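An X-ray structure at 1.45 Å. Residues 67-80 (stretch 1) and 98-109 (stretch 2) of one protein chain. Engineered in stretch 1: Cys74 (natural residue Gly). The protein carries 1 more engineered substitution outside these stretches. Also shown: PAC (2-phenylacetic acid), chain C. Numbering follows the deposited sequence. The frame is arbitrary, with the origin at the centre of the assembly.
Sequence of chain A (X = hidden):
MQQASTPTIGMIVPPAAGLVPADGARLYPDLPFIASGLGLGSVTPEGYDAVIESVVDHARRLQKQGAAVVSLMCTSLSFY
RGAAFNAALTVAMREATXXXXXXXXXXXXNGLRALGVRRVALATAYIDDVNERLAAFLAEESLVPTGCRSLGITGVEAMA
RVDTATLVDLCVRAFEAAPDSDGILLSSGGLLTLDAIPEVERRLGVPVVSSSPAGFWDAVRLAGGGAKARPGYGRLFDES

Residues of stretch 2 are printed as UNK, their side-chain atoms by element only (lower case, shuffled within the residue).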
# COMPACT_ATOMS: atom_id res chain seq x y z
N ALA A 67 -0.22 -20.24 3.36
CA ALA A 67 -0.42 -19.11 2.46
C ALA A 67 -0.01 -19.45 1.04
O ALA A 67 1.02 -20.11 0.84
CB ALA A 67 0.35 -17.89 2.94
N ALA A 68 -0.78 -18.99 0.07
CA ALA A 68 -0.44 -19.18 -1.35
C ALA A 68 0.43 -18.04 -1.88
O ALA A 68 1.15 -18.21 -2.86
CB ALA A 68 -1.71 -19.29 -2.18
N VAL A 69 0.32 -16.87 -1.25
CA VAL A 69 1.13 -15.70 -1.59
C VAL A 69 1.38 -14.92 -0.31
O VAL A 69 0.60 -15.04 0.65
CB VAL A 69 0.41 -14.77 -2.60
CG1 VAL A 69 0.04 -15.52 -3.89
CG2 VAL A 69 -0.80 -14.19 -2.00
N VAL A 70 2.47 -14.16 -0.27
CA VAL A 70 2.76 -13.32 0.88
C VAL A 70 3.00 -11.90 0.41
O VAL A 70 3.76 -11.68 -0.55
CB VAL A 70 4.00 -13.82 1.64
CG1 VAL A 70 4.41 -12.82 2.72
CG2 VAL A 70 3.71 -15.20 2.26
N SER A 71 2.35 -10.93 1.05
CA SER A 71 2.60 -9.52 0.79
C SER A 71 3.06 -8.81 2.05
O SER A 71 2.44 -8.95 3.11
CB SER A 71 1.34 -8.82 0.27
OG SER A 71 1.61 -7.43 0.14
N LEU A 72 4.13 -8.03 1.93
CA LEU A 72 4.52 -7.11 2.99
C LEU A 72 3.63 -5.88 2.85
O LEU A 72 3.83 -5.05 1.95
CB LEU A 72 6.00 -6.74 2.88
CG LEU A 72 6.48 -5.65 3.84
CD1 LEU A 72 6.24 -6.04 5.30
CD2 LEU A 72 7.96 -5.35 3.64
N MET A 73 2.64 -5.78 3.73
CA MET A 73 1.61 -4.75 3.65
C MET A 73 2.00 -3.46 4.37
O MET A 73 1.30 -2.99 5.29
CB MET A 73 0.27 -5.30 4.13
CG MET A 73 -0.30 -6.35 3.18
SD MET A 73 -0.98 -5.67 1.65
CE MET A 73 -2.51 -4.98 2.30
N CYS A 74 3.12 -2.89 3.95
CA CYS A 74 3.56 -1.57 4.41
C CYS A 74 4.33 -0.91 3.28
O CYS A 74 5.28 -1.48 2.75
CB CYS A 74 4.46 -1.68 5.64
SG CYS A 74 5.01 -0.05 6.24
N THR A 75 3.88 0.28 2.90
CA THR A 75 4.47 1.00 1.77
C THR A 75 5.86 1.48 2.18
O THR A 75 6.86 1.17 1.52
CB THR A 75 3.60 2.21 1.34
OG1 THR A 75 2.22 1.98 1.69
CG2 THR A 75 3.72 2.45 -0.16
N SER A 76 5.92 2.22 3.28
CA SER A 76 7.17 2.87 3.66
C SER A 76 8.26 1.90 4.10
O SER A 76 9.44 2.12 3.82
CB SER A 76 6.93 4.01 4.66
OG SER A 76 6.26 3.55 5.81
N LEU A 77 7.88 0.81 4.75
CA LEU A 77 8.86 -0.22 5.13
C LEU A 77 9.52 -0.79 3.88
O LEU A 77 10.69 -1.19 3.92
CB LEU A 77 8.16 -1.34 5.90
CG LEU A 77 8.85 -2.34 6.80
CD1 LEU A 77 9.90 -1.71 7.67
CD2 LEU A 77 7.74 -2.88 7.67
N SER A 78 8.78 -0.81 2.77
CA SER A 78 9.29 -1.34 1.51
C SER A 78 9.94 -0.32 0.56
O SER A 78 10.73 -0.72 -0.29
CB SER A 78 8.25 -2.22 0.80
OG SER A 78 7.02 -1.54 0.57
N PHE A 79 9.66 0.98 0.73
CA PHE A 79 10.30 2.00 -0.13
C PHE A 79 11.41 2.83 0.52
O PHE A 79 12.12 3.54 -0.20
CB PHE A 79 9.27 2.90 -0.87
CG PHE A 79 8.54 3.92 -0.00
CD1 PHE A 79 9.23 4.94 0.68
CD2 PHE A 79 7.15 3.89 0.08
CE1 PHE A 79 8.54 5.86 1.47
CE2 PHE A 79 6.45 4.81 0.85
CZ PHE A 79 7.14 5.80 1.55
N TYR A 80 11.56 2.76 1.85
CA TYR A 80 12.42 3.74 2.52
C TYR A 80 13.90 3.68 2.17
O TYR A 80 14.64 4.63 2.43
CB TYR A 80 12.24 3.76 4.04
CG TYR A 80 12.96 2.69 4.86
CD1 TYR A 80 12.56 1.35 4.82
CD2 TYR A 80 13.98 3.04 5.75
CE1 TYR A 80 13.18 0.39 5.61
CE2 TYR A 80 14.60 2.09 6.55
CZ TYR A 80 14.20 0.76 6.47
OH TYR A 80 14.80 -0.19 7.28
N UNK A 98 9.46 -20.05 -1.06
CA UNK A 98 9.08 -20.71 -2.31
C UNK A 98 7.75 -20.23 -2.86
O UNK A 98 7.17 -20.88 -3.74
N UNK A 99 7.27 -19.09 -2.37
CA UNK A 99 5.95 -18.58 -2.73
C UNK A 99 6.04 -17.28 -3.52
O UNK A 99 7.02 -16.56 -3.39
c UNK A 99 3.89 -20.45 -1.28
c UNK A 99 4.72 -19.40 -0.54
c UNK A 99 5.14 -18.26 -1.47
c UNK A 99 3.95 -18.81 0.64
N UNK A 100 4.99 -16.96 -4.29
CA UNK A 100 4.89 -15.61 -4.87
C UNK A 100 4.85 -14.60 -3.72
O UNK A 100 4.04 -14.74 -2.79
c UNK A 100 3.22 -17.09 -5.79
c UNK A 100 3.83 -17.80 -4.65
c UNK A 100 3.54 -15.62 -5.58
N UNK A 101 5.75 -13.62 -3.77
CA UNK A 101 5.82 -12.59 -2.75
C UNK A 101 5.76 -11.22 -3.39
O UNK A 101 6.19 -11.02 -4.53
c UNK A 101 7.10 -12.72 -1.94
s UNK A 101 7.16 -14.20 -0.89
N UNK A 102 5.23 -10.27 -2.63
CA UNK A 102 5.12 -8.90 -3.10
C UNK A 102 5.17 -7.94 -1.92
O UNK A 102 5.28 -8.36 -0.76
o UNK A 102 3.89 -7.42 -4.58
c UNK A 102 3.85 -8.71 -3.95
c UNK A 102 2.56 -8.88 -3.12
N UNK A 103 5.12 -6.64 -2.21
CA UNK A 103 5.13 -5.61 -1.17
C UNK A 103 4.12 -4.53 -1.55
O UNK A 103 3.73 -4.40 -2.72
c UNK A 103 7.65 -5.86 -0.85
o UNK A 103 6.69 -4.03 -2.17
c UNK A 103 6.48 -4.88 -1.03
N UNK A 104 3.71 -3.74 -0.56
CA UNK A 104 2.78 -2.65 -0.79
C UNK A 104 3.37 -1.58 -1.72
O UNK A 104 2.63 -0.91 -2.44
c UNK A 104 2.32 -2.07 0.55
s UNK A 104 0.59 -0.67 2.12
c UNK A 104 1.24 -1.00 0.46
c UNK A 104 -0.56 -2.02 2.29
N UNK A 105 4.69 -1.42 -1.71
CA UNK A 105 5.30 -0.50 -2.69
C UNK A 105 5.18 -1.02 -4.12
O UNK A 105 4.88 -0.25 -5.04
o UNK A 105 6.86 0.65 -1.25
c UNK A 105 6.77 -0.23 -2.35
N UNK A 106 5.43 -2.31 -4.33
CA UNK A 106 5.21 -2.90 -5.64
C UNK A 106 3.73 -2.79 -6.03
O UNK A 106 3.40 -2.50 -7.18
c UNK A 106 5.65 -4.36 -5.63
o UNK A 106 7.07 -4.38 -5.53
c UNK A 106 5.19 -5.11 -6.88
N UNK A 107 2.85 -2.98 -5.05
CA UNK A 107 1.42 -2.85 -5.30
C UNK A 107 1.05 -1.48 -5.85
O UNK A 107 0.28 -1.37 -6.80
c UNK A 107 0.63 -3.13 -4.02
N UNK A 108 1.58 -0.42 -5.24
CA UNK A 108 1.18 0.91 -5.71
C UNK A 108 1.82 1.23 -7.06
O UNK A 108 1.19 1.88 -7.90
c UNK A 108 2.84 2.25 -4.37
c UNK A 108 1.39 2.05 -4.67
c UNK A 108 0.61 1.78 -3.39
N UNK A 109 3.04 0.75 -7.30
CA UNK A 109 3.64 0.91 -8.64
C UNK A 109 2.78 0.21 -9.68
O UNK A 109 2.49 0.76 -10.73
c UNK A 109 6.18 0.94 -7.92
c UNK A 109 6.43 2.36 -8.43
c UNK A 109 7.41 0.08 -8.10
c UNK A 109 5.04 0.30 -8.69
C1 PAC C . 2.83 2.61 5.25
C2 PAC C . 2.73 2.56 6.77
C1' PAC C . 1.67 1.71 7.45
C2' PAC C . 1.25 2.16 8.70
C3' PAC C . 0.29 1.46 9.43
C4' PAC C . -0.26 0.29 8.89
C5' PAC C . 0.15 -0.16 7.63
C6' PAC C . 1.12 0.54 6.91
O1 PAC C . 2.03 2.00 4.49
O2 PAC C . 3.79 3.31 4.81

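Position 98 has no side-chain atoms and touches nothing on stretch 1. Its phi of 71°, just after a helix, is a conformation that favours glycine, and the residue is Gly98.

Position 99 carries four carbons, forked at the second. CA-to-CB points toward stretch 1, and one end carbon lies against the side chains of Ala67 and Val70 and beside the carbonyl of Ala67. This is Leu99; its CD1 lies 4.0 Å from Val70 CG2, so this branch packs on the apolar side chains of Ala67 and Val70.

At position 100 three carbons close a ring onto the backbone N, and CB packs 3.9 Å from Val69 CG1. The ring identifies Pro100. Its nitrogen has no hydrogen to donate, but its carbonyl accepts from Val70 N (Val70 N to Pro100 O, 3.0 Å).

Position 101 shows one carbon and then one sulfur, and the sulfur rests near Val70 CB: Cys101. It pairs with Val70, its SG 4.1 Å from Val70 CB. A small, rather apolar side chain fits this buried place.

Position 102 has a carbon bearing one oxygen and one carbon, the methyl carbon lying near Ser71 CB, and is Thr102. Its CG2 lies 3.6 Å from Ser71 CB, whereas its hydroxyl is hydrogen-bonded elsewhere in the structure. Its backbone bonds twice to the one neighbouring strand, Thr102 N donating to Val70 O at 2.9 Å and Leu72 N to Thr102 O at 2.9 Å, so that it straddles Ser71.

Position 103 repeats that branched pattern, with its methyl carbon near Leu72 CB and its CB 3.7 Å from Ser78 CB. It is Thr103. At the N-cap its OG1 accepts from the backbone N of position 106 at 3.0 Å, a role that suits a short hydroxyl side chain.

Position 104 bears an unbranched chain of two carbons, a sulfur and a carbon; the sulfur comes close to Thr75 OG1 and the end carbon to Met73 CE. This is Met104. Long and flexible, it reaches Met73, CE to CE at 3.5 Å, and places SD 3.1 Å from Thr75 OG1. It has the largest area covered by stretch 1.

Position 105 has one carbon and then one oxygen, which lies near Ser78 OG and at the edge of the Phe79 ring. It is Ser105. Its OG donates to Ser78 OG at 2.9 Å; a short polar side chain suits this close approach.

Position 106 has a carbon bearing one oxygen and one carbon, with no contact to stretch 1: Thr106, whose N makes the capping bond and whose hydroxyl, partly exposed, is hydrogen-bonded elsewhere in the structure. Position 107 has a single carbon, pointing toward stretch 1 but not touching it: Ala107, its lone methyl suiting a buried helix position. Position 108 has three carbons, branched at the first, and approaches Thr75 CG2; Val108 brings CG2 to 4.3 Å from it. Position 109 has four carbons forked at the second, out of reach of stretch 1: Leu109. Hydrocarbon side chains suit both these buried places.

The contact thus begins as two parallel strands. Their ladder ends with Met104 N donating to Leu72 O at 2.8 Å, where the second chain enters its helix. Beyond it, the helices cross at nearly a right angle, joined through Ser78 and Ser105. Thr75 also binds the 2-phenylacetic acid, with its N 3.0 Å from PAC O1.

Stretch 2 98-109: GLPCTTMSTAVL
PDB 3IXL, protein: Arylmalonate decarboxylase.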